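Local coordinates for pilin (Streptococcus pyogenes serotype M1, PDB 3GLD), which forms the backbone of the bacterial pilus as stacked, covalently joined subunits, needed for adhesion to host cells, bacterial aggregation and biofilm formation, at residues 32-36 with 189-195. The protein carries 2 engineered substitutions. Sequence-based numbering, arbitrary orientation.
Sequences ALIPN and QYYKASE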
ATOM      1  N   ALA A  32      -2.226   6.313   5.880  1.00 29.31           N
ATOM      2  CA  ALA A  32      -1.401   5.094   5.825  1.00 28.83           C
ATOM      3  C   ALA A  32       0.066   5.404   5.622  1.00 28.76           C
ATOM      4  O   ALA A  32       0.409   6.333   4.887  1.00 29.47           O
ATOM      5  CB  ALA A  32      -1.891   4.159   4.718  1.00 28.54           C
ATOM      6  N   LEU A  33       0.924   4.623   6.278  1.00 28.21           N
ATOM      7  CA  LEU A  33       2.340   4.538   5.938  1.00 28.07           C
ATOM      8  C   LEU A  33       2.527   3.837   4.582  1.00 28.30           C
ATOM      9  O   LEU A  33       1.752   2.926   4.243  1.00 27.52           O
ATOM     10  CB  LEU A  33       3.120   3.794   7.030  1.00 27.82           C
ATOM     11  CG  LEU A  33       3.400   4.526   8.362  1.00 28.21           C
ATOM     12  CD1 LEU A  33       2.130   4.692   9.194  1.00 29.79           C
ATOM     13  CD2 LEU A  33       4.446   3.757   9.145  1.00 28.50           C
ATOM     14  N   ILE A  34       3.521   4.288   3.809  1.00 27.89           N
ATOM     15  CA  ILE A  34       3.751   3.772   2.447  1.00 28.75           C
ATOM     16  C   ILE A  34       4.920   2.794   2.529  1.00 28.27           C
ATOM     17  O   ILE A  34       6.010   3.167   2.947  1.00 29.26           O
ATOM     18  CB  ILE A  34       4.062   4.931   1.414  1.00 28.60           C
ATOM     19  CG1 ILE A  34       2.936   5.983   1.386  1.00 28.71           C
ATOM     20  CG2 ILE A  34       4.367   4.392   0.013  1.00 30.08           C
ATOM     21  CD1 ILE A  34       1.526   5.434   1.063  1.00 28.85           C
ATOM     22  N   PRO A  35       4.697   1.532   2.134  1.00 27.66           N
ATOM     23  CA  PRO A  35       5.753   0.513   2.230  1.00 28.24           C
ATOM     24  C   PRO A  35       6.921   0.742   1.247  1.00 28.36           C
ATOM     25  O   PRO A  35       6.706   1.278   0.164  1.00 28.82           O
ATOM     26  CB  PRO A  35       5.008  -0.793   1.900  1.00 27.50           C
ATOM     27  CG  PRO A  35       3.837  -0.349   1.065  1.00 27.05           C
ATOM     28  CD  PRO A  35       3.445   0.994   1.578  1.00 27.08           C
ATOM     29  N   ASN A  36       8.126   0.347   1.648  1.00 28.84           N
ATOM     30  CA  ASN A  36       9.280   0.287   0.755  1.00 29.36           C
ATOM     31  C   ASN A  36       9.120  -0.942  -0.126  1.00 29.32           C
ATOM     32  O   ASN A  36       9.333  -2.057   0.332  1.00 29.04           O
ATOM     33  CB  ASN A  36      10.603   0.122   1.516  1.00 29.28           C
ATOM     34  CG  ASN A  36      10.821   1.151   2.590  1.00 28.87           C
ATOM     35  OD1 ASN A  36      11.258   0.800   3.689  1.00 29.13           O
ATOM     36  ND2 ASN A  36      10.556   2.415   2.293  1.00 24.31           N
ATOM     37  N   GLN A 189      11.327  -4.834   6.467  1.00 29.65           N
ATOM     38  CA  GLN A 189      11.782  -4.241   5.202  1.00 29.27           C
ATOM     39  C   GLN A 189      10.805  -3.189   4.649  1.00 28.58           C
ATOM     40  O   GLN A 189      11.226  -2.248   3.993  1.00 28.83           O
ATOM     41  CB  GLN A 189      12.029  -5.327   4.169  1.00 29.59           C
ATOM     42  CG  GLN A 189      10.752  -6.037   3.722  1.00 31.56           C
ATOM     43  CD  GLN A 189      11.029  -7.127   2.721  1.00 34.77           C
ATOM     44  OE1 GLN A 189      11.237  -8.285   3.096  1.00 36.75           O
ATOM     45  NE2 GLN A 189      11.051  -6.767   1.438  1.00 33.66           N
ATOM     46  N   TYR A 190       9.510  -3.351   4.925  1.00 27.42           N
ATOM     47  CA  TYR A 190       8.475  -2.460   4.409  1.00 27.06           C
ATOM     48  C   TYR A 190       8.311  -1.151   5.188  1.00 26.92           C
ATOM     49  O   TYR A 190       7.883  -0.128   4.628  1.00 26.59           O
ATOM     50  CB  TYR A 190       7.119  -3.197   4.348  1.00 27.07           C
ATOM     51  CG  TYR A 190       7.170  -4.506   3.581  1.00 28.25           C
ATOM     52  CD1 TYR A 190       7.377  -4.529   2.199  1.00 26.76           C
ATOM     53  CD2 TYR A 190       7.017  -5.720   4.240  1.00 29.34           C
ATOM     54  CE1 TYR A 190       7.430  -5.734   1.503  1.00 27.73           C
ATOM     55  CE2 TYR A 190       7.063  -6.933   3.557  1.00 28.27           C
ATOM     56  CZ  TYR A 190       7.268  -6.931   2.188  1.00 29.11           C
ATOM     57  OH  TYR A 190       7.303  -8.142   1.533  1.00 27.50           O
ATOM     58  N   TYR A 191       8.665  -1.182   6.471  1.00 26.54           N
ATOM     59  CA  TYR A 191       8.462  -0.054   7.370  1.00 26.75           C
ATOM     60  C   TYR A 191       9.639   0.035   8.340  1.00 27.29           C
ATOM     61  O   TYR A 191       9.811  -0.831   9.200  1.00 26.75           O
ATOM     62  CB  TYR A 191       7.125  -0.240   8.128  1.00 26.55           C
ATOM     63  CG  TYR A 191       5.957  -0.398   7.186  1.00 25.62           C
ATOM     64  CD1 TYR A 191       5.450   0.701   6.487  1.00 24.97           C
ATOM     65  CD2 TYR A 191       5.377  -1.647   6.970  1.00 23.45           C
ATOM     66  CE1 TYR A 191       4.390   0.551   5.580  1.00 24.85           C
ATOM     67  CE2 TYR A 191       4.337  -1.802   6.077  1.00 25.86           C
ATOM     68  CZ  TYR A 191       3.847  -0.700   5.390  1.00 24.78           C
ATOM     69  OH  TYR A 191       2.800  -0.845   4.524  1.00 25.17           O
ATOM     70  N   LYS A 192      10.452   1.077   8.190  1.00 27.96           N
ATOM     71  CA  LYS A 192      11.742   1.145   8.874  1.00 29.17           C
ATOM     72  C   LYS A 192      11.625   1.730  10.258  1.00 28.78           C
ATOM     73  O   LYS A 192      10.624   2.369  10.590  1.00 28.91           O
ATOM     74  CB  LYS A 192      12.752   1.966   8.058  1.00 29.40           C
ATOM     75  CG  LYS A 192      13.094   1.365   6.693  1.00 33.50           C
ATOM     76  CD  LYS A 192      13.992   0.130   6.811  1.00 38.54           C
ATOM     77  CE  LYS A 192      14.574  -0.251   5.440  1.00 41.58           C
ATOM     78  NZ  LYS A 192      15.631  -1.314   5.542  1.00 42.70           N
ATOM     79  N   ALA A 193      12.666   1.530  11.050  1.00 29.50           N
ATOM     80  CA  ALA A 193      12.739   2.097  12.386  1.00 29.86           C
ATOM     81  C   ALA A 193      12.500   3.599  12.306  1.00 30.64           C
ATOM     82  O   ALA A 193      12.879   4.247  11.322  1.00 30.62           O
ATOM     83  CB  ALA A 193      14.075   1.800  13.008  1.00 29.79           C
ATOM     84  N   SER A 194      11.824   4.131  13.325  1.00 31.13           N
ATOM     85  CA  SER A 194      11.585   5.568  13.481  1.00 31.68           C
ATOM     86  C   SER A 194      10.430   6.139  12.677  1.00 31.75           C
ATOM     87  O   SER A 194      10.024   7.272  12.941  1.00 31.90           O
ATOM     88  CB  SER A 194      12.866   6.390  13.247  1.00 32.18           C
ATOM     89  OG  SER A 194      13.632   6.410  14.435  1.00 34.67           O
ATOM     90  N   GLU A 195       9.896   5.378  11.704  1.00 31.21           N
ATOM     91  CA  GLU A 195       8.605   5.719  11.098  1.00 30.64           C
ATOM     92  C   GLU A 195       7.566   5.897  12.208  1.00 29.18           C
ATOM     93  O   GLU A 195       7.596   5.177  13.172  1.00 29.11           O
ATOM     94  CB  GLU A 195       8.138   4.622  10.139  1.00 31.36           C
ATOM     95  CG  GLU A 195       8.812   4.677   8.778  1.00 33.92           C
ATOM     96  CD  GLU A 195       8.464   5.951   8.019  1.00 37.74           C
ATOM     97  OE1 GLU A 195       7.266   6.135   7.683  1.00 39.34           O
ATOM     98  OE2 GLU A 195       9.392   6.764   7.762  1.00 37.27           O
TER
HETATM   99  O   HOH W   1       0.428   1.078   5.762  1.00 26.54           O
HETATM  100  O   HOH W   2       5.412   6.040   5.171  1.00 37.53           O
HETATM  101  O   HOH W   3      10.495  -4.285   0.169  1.00 36.51           O
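Pro35 and Tyr190 bring the two loops together, their CA atoms 4.6 Å apart, and one backbone hydrogen bond joins them: Asn36 N donates to Tyr190 O over 3.0 Å, close to straight at 160°. Pro35 CA also turns its hydrogen toward Tyr190 O, at 3.3 Å, so this carbonyl meets two consecutive residues of 32-36. Tyr191 supplies the main apolar surface. Its CG lies beside the backbone N (chi1 -57°), and the ring runs alongside Pro35, with Tyr191 OH 3.4 Å from Pro35 CB and also touching CG and CD of the proline. Farther back on the same ring, Leu33 CB rests 3.8 Å from Tyr191 CE1, while Leu33 CD2 touches Glu195 CB, the two side chains running past each other in opposite directions. Pro35 CB reaches in addition to Tyr190 CB, and one face of the Tyr190 ring is covered by Gln189 CG. Asn36 crosses the aliphatic part of Lys192 at about a right angle. Two waters bridge the loops: one donates to both Leu33 O and Tyr191 OH, a second accepts from Ile34 N and donates to Glu195 OE1 (3.1 Å). The type II turn from Lys192 to Glu195 swings the chain away and returns Glu195 beside Leu33. The contact is an interdomain junction of the elongated pilin: 32-36 precedes strand 37-45, whereas 189-195 leads into strand 196-202. Asn72 joins both segments by hydrogen bonds to Ile34, Tyr190 and Lys192; Pro35 packs on Leu157 of strand 151-169, and Leu33 and Tyr191 share Pro236 of strand 229-236.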